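Local coordinates for Cg3027-pa (PDB 2VHH), which probably catalyses the hydrolysis of N-carbamoyl-beta-alanine to beta-alanine, ammonium and carbon dioxide, a step of pyrimidine degradation, at residues Ile84-Ala88 with Glu293-Asn297; Gln93-Trp98 with Trp122-Phe126; Ile105-Ala109 with Ala158-Val162. All blocks are in the same frame, centred on the assembly; numbering follows the deposited sequence.

Contact 1 of 3, residues Ile84-Ala88 with Glu293-Asn297; sequences IPTTA and EQFPN
The polar part of this contact is a single hydrogen bond from the hydroxyl of Thr-86 to the backbone carbonyl of Gln-294, with OG1 2.5 Å from O. The donor lies in the carbonyl plane, on a lone pair, with a C=O...donor angle of 143°. Rotation about the CA-CB bond of Thr-86 (chi1 62°) lodges OG1 between the backbone N and the carbonyl carbon and carries it across to the strand. Its CG2 packs beside the same oxygen, while the bond is made by OG1.

Two van der Waals contacts gather at OG1 of Thr-86: CD of Pro-296 approaches it at 3.7 Å, and CD2 of the Phe-295 ring comes to 4.0 Å from it. Phe-295 turns its CB away from the loop, and its side chain also packs on Phe-311 of the adjacent strand 308-315.

The apolar contact lies further along both segments, one residue on from Thr-86 and two from Gln-294. Thr-87 lays its methyl against the ring of Pro-296, with CG2 3.5 Å from CB, and the two side chains run antiparallel.

Residues 293-295 belong to the long strand 283-295, where backbone bonds join Glu-293 to Phe-311 and Phe-295 to Lys-309, and the chain turns a corner at Pro-296 and Asn-297. Residues 84-88 lie in the loop between strand 72-79 and helix 90-110, so two parts of the carbon-nitrogen hydrolase fold far apart in sequence meet here. Because Thr-86 is buried while Thr-87 is exposed, the chemistry implies one directional polar link inside, bordered by a small hydrocarbon patch at the surface.

Contact 2 of 3, residues Gln93-Trp98 with Trp122-Phe126; sequences QREAIW and WTMPF
Ile-97 drives its two methyl ends against the backbone and ring of Trp-122, in the loop after strand 115-118. CG2, set anti to the backbone N by a chi1 of -66°, lies 3.3 Å from the carbonyl O of Trp-122 and 3.8 Å from CE3 of its indole, while CD1 approaches the carbonyl O of Thr-123. One turn earlier, Arg-94 and Thr-123 extend in a common direction, with Arg-94 CD 3.4 Å from Thr-123 OG1.

The two tryptophans meet through Trp-98 CD1 and Trp-122 CH2, 3.7 Å apart. Their planes are inclined by only 27°, but the rings are slid so far that they barely overlap, with 5.6 Å between the centroids of the five-membered ring of Trp-98 and the six-membered ring of Trp-122. Gln-93 crosses Pro-125 at about a right angle, its OE1 3.3 Å from CG; its NE2 is bonded to the carbonyl O of Ala-88.

In the next shell, Arg-94 CG lies over one face of Trp-98, toward the rim. Helix 147-158 adds Pro-147 and Met-151 against Trp-98, whose NE1 makes a weak hydrogen bond to OG1 of Thr-148, and His-165 meets the Trp-122 ring steeply. A helix set against the loop after strand 115-118 fits the alpha-beta-beta-alpha sandwich of the nitrilase-like hydrolases, in whose relatives the catalytic glutamate sits just after the corresponding strand, ahead of this segment.

Contact 3 of 3, residues Ile105-Ala109 with Ala158-Val162; sequences IKAAA and AYNMV
A Schellman motif ends helix 147-158 here, within a beta-alpha-beta crossover that links strand 115-118 to its parallel neighbour 162-171, and the side chains on either side of its C-prime residue pack on helix 90-110. That residue is Asn-160, with a positive phi of 41°. Tyr-159, the first residue to leave helical geometry, and Met-161, just before the strand, both send their side chains to the neighbouring helix.

The tyrosine carries much of the contact. Ala-109 sets its methyl over one face of the ring in a CH-pi interaction, with CB 3.8 Å from the centroid, 19° off the ring normal and displaced toward the rim. Ile-105, a turn earlier, crosses the tyrosine at about a right angle; its CG2 touches CE1 at 3.8 Å. Lys-106 brings CB and CG beside the phenol oxygen, CG lying 3.5 Å from OH, while its extended chain carries the amine onward. The tyrosine therefore rests on one side of the helix, along residues a turn apart.

Ile-105 also packs on Leu-152 and Leu-155, tying the two helices together. Beneath, Ala-108 and Met-161 both reach Val-116, so the helices' junction continues down to the sheet.

Met-161 reaches the helix by a bend at its end. Its CG sits between the backbone N and the carbonyl carbon (chi1 65°), the chain then runs extended to SD, and the final turn delivers CE to the backbone of Ala-109, 3.4 Å from CA.

Contacts 2 and 3 share helix 90-110, with centres about 19 Å apart and nearest atoms about 6 Å apart, and their segments alternate along the chain. They thus pin both ends of the excursion between strands 115-118 and 162-171 to one helix. Along the chain, contact 1 brackets both, joining the loop before that helix to strand 283-295 of the other sheet. It lies about 12 Å from contact 2, centre to centre, and touches it: Glu-293 OE1 takes a probable hydrogen bond from Phe-126 N. Contact 3 is remote from contact 1, about 31 Å between centres. Together they tie helix 90-110 and the loop leading into it to elements of both sheets of the carbon-nitrogen hydrolase fold.

Contact 1 of 3, residues Ile84-Ala88 with Glu293-Asn297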
loop_
_atom_site.group_PDB
_atom_site.type_symbol
_atom_site.label_atom_id
_atom_site.label_comp_id
_atom_site.label_asym_id
_atom_site.label_seq_id
_atom_site.Cartn_x
_atom_site.Cartn_y
_atom_site.Cartn_z
ATOM N N ILE C 84 -15.081 18.167 55.089
ATOM C CA ILE C 84 -14.341 17.969 56.329
ATOM C C ILE C 84 -12.880 17.628 56.053
ATOM O O ILE C 84 -12.520 17.260 54.935
ATOM C CB ILE C 84 -14.965 16.853 57.187
ATOM C CG1 ILE C 84 -14.807 15.497 56.496
ATOM C CG2 ILE C 84 -16.433 17.148 57.460
ATOM C CD1 ILE C 84 -15.450 14.351 57.246
ATOM N N PRO C 85 -12.045 17.751 57.079
ATOM C CA PRO C 85 -10.595 17.569 56.920
ATOM C C PRO C 85 -10.223 16.196 56.373
ATOM O O PRO C 85 -10.891 15.214 56.679
ATOM C CB PRO C 85 -10.055 17.737 58.342
ATOM C CG PRO C 85 -11.224 17.545 59.232
ATOM C CD PRO C 85 -12.408 18.028 58.478
ATOM N N THR C 86 -9.157 16.136 55.578
ATOM C CA THR C 86 -8.745 14.886 54.929
ATOM C C THR C 86 -8.244 13.817 55.906
ATOM O O THR C 86 -7.961 12.686 55.502
ATOM C CB THR C 86 -7.672 15.116 53.839
ATOM O OG1 THR C 86 -6.494 15.670 54.432
ATOM C CG2 THR C 86 -8.179 16.055 52.765
ATOM N N THR C 87 -8.127 14.195 57.181
ATOM C CA THR C 87 -7.735 13.280 58.257
ATOM C C THR C 87 -8.965 12.933 59.071
ATOM O O THR C 87 -9.131 13.399 60.206
ATOM C CB THR C 87 -6.679 13.894 59.181
ATOM O OG1 THR C 87 -7.034 15.251 59.466
ATOM C CG2 THR C 87 -5.317 13.865 58.528
ATOM N N ALA C 88 -9.835 12.129 58.469
ATOM C CA ALA C 88 -11.117 11.750 59.046
ATOM C C ALA C 88 -11.518 10.464 58.357
ATOM O O ALA C 88 -11.008 10.184 57.282
ATOM C CB ALA C 88 -12.149 12.827 58.779
ATOM N N GLU C 293 -6.777 21.946 49.529
ATOM C CA GLU C 293 -6.887 20.727 50.326
ATOM C C GLU C 293 -5.558 20.377 50.978
ATOM O O GLU C 293 -4.545 20.274 50.295
ATOM C CB GLU C 293 -7.323 19.557 49.445
ATOM C CG GLU C 293 -8.540 19.852 48.572
ATOM C CD GLU C 293 -8.860 18.748 47.574
ATOM O OE1 GLU C 293 -8.151 17.708 47.549
ATOM O OE2 GLU C 293 -9.838 18.934 46.811
ATOM N N GLN C 294 -5.561 20.183 52.296
ATOM C CA GLN C 294 -4.333 19.818 52.999
ATOM C C GLN C 294 -4.367 18.375 53.501
ATOM O O GLN C 294 -5.423 17.862 53.874
ATOM C CB GLN C 294 -4.018 20.801 54.133
ATOM C CG GLN C 294 -4.856 20.611 55.387
ATOM C CD GLN C 294 -4.307 21.362 56.576
ATOM O OE1 GLN C 294 -3.406 22.188 56.441
ATOM N NE2 GLN C 294 -4.846 21.075 57.758
ATOM N N PHE C 295 -3.199 17.738 53.508
ATOM C CA PHE C 295 -3.090 16.308 53.777
ATOM C C PHE C 295 -2.277 16.002 55.026
ATOM O O PHE C 295 -1.467 16.832 55.442
ATOM C CB PHE C 295 -2.498 15.617 52.558
ATOM C CG PHE C 295 -3.365 15.710 51.344
ATOM C CD1 PHE C 295 -3.182 16.733 50.420
ATOM C CD2 PHE C 295 -4.386 14.787 51.134
ATOM C CE1 PHE C 295 -4.002 16.825 49.298
ATOM C CE2 PHE C 295 -5.204 14.873 50.015
ATOM C CZ PHE C 295 -5.010 15.891 49.092
ATOM N N PRO C 296 -2.505 14.818 55.642
ATOM C CA PRO C 296 -1.842 14.420 56.900
ATOM C C PRO C 296 -0.316 14.513 56.878
ATOM O O PRO C 296 0.279 15.024 57.821
ATOM C CB PRO C 296 -2.273 12.954 57.090
ATOM C CG PRO C 296 -2.915 12.545 55.795
ATOM C CD PRO C 296 -3.453 13.784 55.183
ATOM N N ASN C 297 0.303 14.034 55.805
ATOM C CA ASN C 297 1.756 13.945 55.736
ATOM C C ASN C 297 2.357 14.856 54.654
ATOM O O ASN C 297 1.665 15.249 53.710
ATOM C CB ASN C 297 2.179 12.486 55.516
ATOM C CG ASN C 297 1.398 11.498 56.390
ATOM O OD1 ASN C 297 1.437 11.564 57.622
ATOM N ND2 ASN C 297 0.689 10.571 55.747
#

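Contact 2 of 3, residues Gln93-Trp98 with Trp122-Phe126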
loop_
_atom_site.group_PDB
_atom_site.type_symbol
_atom_site.label_atom_id
_atom_site.label_comp_id
_atom_site.label_asym_id
_atom_site.label_seq_id
_atom_site.Cartn_x
_atom_site.Cartn_y
_atom_site.Cartn_z
ATOM N N GLN C 93 -15.903 11.447 55.042
ATOM C CA GLN C 93 -15.441 12.411 54.040
ATOM C C GLN C 93 -16.347 12.392 52.816
ATOM O O GLN C 93 -16.762 13.435 52.312
ATOM C CB GLN C 93 -14.014 12.084 53.591
ATOM C CG GLN C 93 -12.932 12.280 54.636
ATOM C CD GLN C 93 -11.542 12.383 54.025
ATOM O OE1 GLN C 93 -11.326 13.145 53.092
ATOM N NE2 GLN C 93 -10.593 11.632 54.561
ATOM N N ARG C 94 -16.632 11.186 52.339
ATOM C CA ARG C 94 -17.518 10.975 51.207
ATOM C C ARG C 94 -18.942 11.404 51.525
ATOM O O ARG C 94 -19.566 12.090 50.726
ATOM C CB ARG C 94 -17.482 9.511 50.775
ATOM C CG ARG C 94 -18.439 9.159 49.654
ATOM C CD ARG C 94 -18.058 7.846 49.007
ATOM N NE ARG C 94 -18.317 6.666 49.830
ATOM C CZ ARG C 94 -17.536 5.585 49.858
ATOM N NH1 ARG C 94 -16.423 5.542 49.135
ATOM N NH2 ARG C 94 -17.850 4.548 50.622
ATOM N N GLU C 95 -19.449 11.017 52.690
ATOM C CA GLU C 95 -20.806 11.375 53.087
ATOM C C GLU C 95 -21.042 12.871 53.172
ATOM O O GLU C 95 -22.117 13.342 52.824
ATOM C CB GLU C 95 -21.171 10.744 54.422
ATOM C CG GLU C 95 -21.737 9.347 54.311
ATOM C CD GLU C 95 -22.940 9.160 55.213
ATOM O OE1 GLU C 95 -22.877 9.623 56.384
ATOM O OE2 GLU C 95 -23.946 8.563 54.739
ATOM N N ALA C 96 -20.044 13.608 53.654
ATOM C CA ALA C 96 -20.139 15.055 53.790
ATOM C C ALA C 96 -20.276 15.712 52.419
ATOM O O ALA C 96 -21.047 16.668 52.242
ATOM C CB ALA C 96 -18.923 15.594 54.525
ATOM N N ILE C 97 -19.526 15.180 51.456
ATOM C CA ILE C 97 -19.559 15.642 50.074
ATOM C C ILE C 97 -20.873 15.223 49.407
ATOM O O ILE C 97 -21.474 16.005 48.673
ATOM C CB ILE C 97 -18.335 15.119 49.273
ATOM C CG1 ILE C 97 -17.042 15.744 49.818
ATOM C CG2 ILE C 97 -18.493 15.399 47.785
ATOM C CD1 ILE C 97 -15.752 15.247 49.159
ATOM N N TRP C 98 -21.315 13.997 49.680
ATOM C CA TRP C 98 -22.609 13.512 49.206
ATOM C C TRP C 98 -23.720 14.477 49.563
ATOM O O TRP C 98 -24.452 14.916 48.689
ATOM C CB TRP C 98 -22.948 12.155 49.829
ATOM C CG TRP C 98 -22.398 10.940 49.138
ATOM C CD1 TRP C 98 -21.445 10.899 48.160
ATOM C CD2 TRP C 98 -22.747 9.582 49.412
ATOM N NE1 TRP C 98 -21.194 9.598 47.795
ATOM C CE2 TRP C 98 -21.978 8.767 48.549
ATOM C CE3 TRP C 98 -23.649 8.973 50.296
ATOM C CZ2 TRP C 98 -22.074 7.370 48.547
ATOM C CZ3 TRP C 98 -23.752 7.585 50.291
ATOM C CH2 TRP C 98 -22.964 6.797 49.418
ATOM N N TRP C 122 -15.154 13.352 42.298
ATOM C CA TRP C 122 -15.884 14.334 43.104
ATOM C C TRP C 122 -16.090 13.881 44.538
ATOM O O TRP C 122 -16.334 14.683 45.445
ATOM C CB TRP C 122 -17.237 14.625 42.450
ATOM C CG TRP C 122 -18.236 13.495 42.512
ATOM C CD1 TRP C 122 -18.275 12.384 41.715
ATOM C CD2 TRP C 122 -19.351 13.385 43.404
ATOM N NE1 TRP C 122 -19.339 11.587 42.060
ATOM C CE2 TRP C 122 -20.016 12.177 43.097
ATOM C CE3 TRP C 122 -19.847 14.185 44.448
ATOM C CZ2 TRP C 122 -21.157 11.753 43.788
ATOM C CZ3 TRP C 122 -20.975 13.759 45.136
ATOM C CH2 TRP C 122 -21.616 12.554 44.803
ATOM N N THR C 123 -15.951 12.577 44.709
ATOM C CA THR C 123 -16.312 11.859 45.896
ATOM C C THR C 123 -15.233 11.946 46.989
ATOM O O THR C 123 -15.486 11.612 48.156
ATOM C CB THR C 123 -16.589 10.410 45.469
ATOM O OG1 THR C 123 -17.536 9.824 46.350
ATOM C CG2 THR C 123 -15.311 9.561 45.400
ATOM N N MET C 124 -14.045 12.430 46.611
ATOM C CA MET C 124 -12.843 12.346 47.449
ATOM C C MET C 124 -11.984 13.615 47.407
ATOM O O MET C 124 -12.120 14.430 46.494
ATOM C CB MET C 124 -11.991 11.145 47.005
ATOM C CG MET C 124 -11.471 11.216 45.551
ATOM S SD MET C 124 -10.605 9.734 44.960
ATOM C CE MET C 124 -9.137 9.753 45.988
ATOM N N PRO C 125 -11.100 13.793 48.405
ATOM C CA PRO C 125 -10.006 14.750 48.208
ATOM C C PRO C 125 -9.066 14.235 47.122
ATOM O O PRO C 125 -8.926 13.024 46.960
ATOM C CB PRO C 125 -9.282 14.749 49.558
ATOM C CG PRO C 125 -9.665 13.431 50.209
ATOM C CD PRO C 125 -11.068 13.168 49.741
ATOM N N PHE C 126 -8.435 15.143 46.386
ATOM C CA PHE C 126 -7.583 14.757 45.267
ATOM C C PHE C 126 -6.222 14.307 45.788
ATOM O O PHE C 126 -5.219 15.004 45.628
ATOM C CB PHE C 126 -7.453 15.924 44.276
ATOM C CG PHE C 126 -7.229 15.497 42.840
ATOM C CD1 PHE C 126 -8.272 14.959 42.085
ATOM C CD2 PHE C 126 -5.977 15.658 42.237
ATOM C CE1 PHE C 126 -8.067 14.575 40.764
ATOM C CE2 PHE C 126 -5.762 15.284 40.915
ATOM C CZ PHE C 126 -6.810 14.742 40.174
#

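Contact 3 of 3, residues Ile105-Ala109 with Ala158-Val162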
loop_
_atom_site.group_PDB
_atom_site.type_symbol
_atom_site.label_atom_id
_atom_site.label_comp_id
_atom_site.label_asym_id
_atom_site.label_seq_id
_atom_site.Cartn_x
_atom_site.Cartn_y
_atom_site.Cartn_z
ATOM N N ILE C 105 -27.747 19.180 43.556
ATOM C CA ILE C 105 -28.512 18.441 42.564
ATOM C C ILE C 105 -29.990 18.796 42.697
ATOM O O ILE C 105 -30.695 18.928 41.699
ATOM C CB ILE C 105 -28.295 16.918 42.732
ATOM C CG1 ILE C 105 -26.874 16.535 42.318
ATOM C CG2 ILE C 105 -29.313 16.118 41.935
ATOM C CD1 ILE C 105 -26.434 15.224 42.880
ATOM N N LYS C 106 -30.448 18.969 43.933
ATOM C CA LYS C 106 -31.828 19.368 44.202
ATOM C C LYS C 106 -32.117 20.723 43.559
ATOM O O LYS C 106 -33.160 20.906 42.922
ATOM C CB LYS C 106 -32.074 19.428 45.712
ATOM C CG LYS C 106 -33.516 19.703 46.138
ATOM C CD LYS C 106 -33.635 19.817 47.664
ATOM C CE LYS C 106 -35.075 20.134 48.077
ATOM N NZ LYS C 106 -35.184 20.939 49.345
ATOM N N ALA C 107 -31.180 21.657 43.711
ATOM C CA ALA C 107 -31.301 22.988 43.122
ATOM C C ALA C 107 -31.319 22.919 41.599
ATOM O O ALA C 107 -32.098 23.613 40.953
ATOM C CB ALA C 107 -30.192 23.892 43.613
ATOM N N ALA C 108 -30.471 22.062 41.036
ATOM C CA ALA C 108 -30.401 21.849 39.592
ATOM C C ALA C 108 -31.734 21.338 39.048
ATOM O O ALA C 108 -32.194 21.793 38.001
ATOM C CB ALA C 108 -29.278 20.877 39.271
ATOM N N ALA C 109 -32.346 20.405 39.777
ATOM C CA ALA C 109 -33.669 19.873 39.446
ATOM C C ALA C 109 -34.732 20.966 39.408
ATOM O O ALA C 109 -35.509 21.054 38.456
ATOM C CB ALA C 109 -34.066 18.787 40.435
ATOM N N ALA C 158 -35.886 10.052 40.588
ATOM C CA ALA C 158 -36.820 10.964 41.241
ATOM C C ALA C 158 -36.909 12.322 40.555
ATOM O O ALA C 158 -37.981 12.904 40.499
ATOM C CB ALA C 158 -36.463 11.133 42.709
ATOM N N TYR C 159 -35.790 12.823 40.041
ATOM C CA TYR C 159 -35.764 14.128 39.395
ATOM C C TYR C 159 -35.851 14.046 37.879
ATOM O O TYR C 159 -35.688 15.049 37.206
ATOM C CB TYR C 159 -34.493 14.887 39.757
ATOM C CG TYR C 159 -34.337 15.286 41.209
ATOM C CD1 TYR C 159 -33.087 15.242 41.815
ATOM C CD2 TYR C 159 -35.422 15.720 41.972
ATOM C CE1 TYR C 159 -32.910 15.618 43.130
ATOM C CE2 TYR C 159 -35.256 16.092 43.298
ATOM C CZ TYR C 159 -33.987 16.037 43.864
ATOM O OH TYR C 159 -33.778 16.401 45.166
ATOM N N ASN C 160 -36.108 12.859 37.343
ATOM C CA ASN C 160 -36.089 12.635 35.895
ATOM C C ASN C 160 -34.931 13.340 35.174
ATOM O O ASN C 160 -35.153 14.110 34.236
ATOM C CB ASN C 160 -37.437 13.006 35.258
ATOM C CG ASN C 160 -37.496 12.663 33.777
ATOM O OD1 ASN C 160 -37.081 11.584 33.356
ATOM N ND2 ASN C 160 -37.994 13.590 32.981
ATOM N N MET C 161 -33.702 13.084 35.615
ATOM C CA MET C 161 -32.525 13.682 34.970
ATOM C C MET C 161 -31.342 12.721 34.817
ATOM O O MET C 161 -31.112 11.868 35.674
ATOM C CB MET C 161 -32.106 15.001 35.655
ATOM C CG MET C 161 -31.618 14.906 37.116
ATOM S SD MET C 161 -31.117 16.478 37.932
ATOM C CE MET C 161 -32.278 17.638 37.221
ATOM N N VAL C 162 -30.627 12.855 33.700
ATOM C CA VAL C 162 -29.378 12.128 33.444
ATOM C C VAL C 162 -28.313 12.682 34.385
ATOM O O VAL C 162 -28.155 13.896 34.497
ATOM C CB VAL C 162 -28.903 12.292 31.966
ATOM C CG1 VAL C 162 -27.532 11.647 31.728
ATOM C CG2 VAL C 162 -29.921 11.718 31.009
#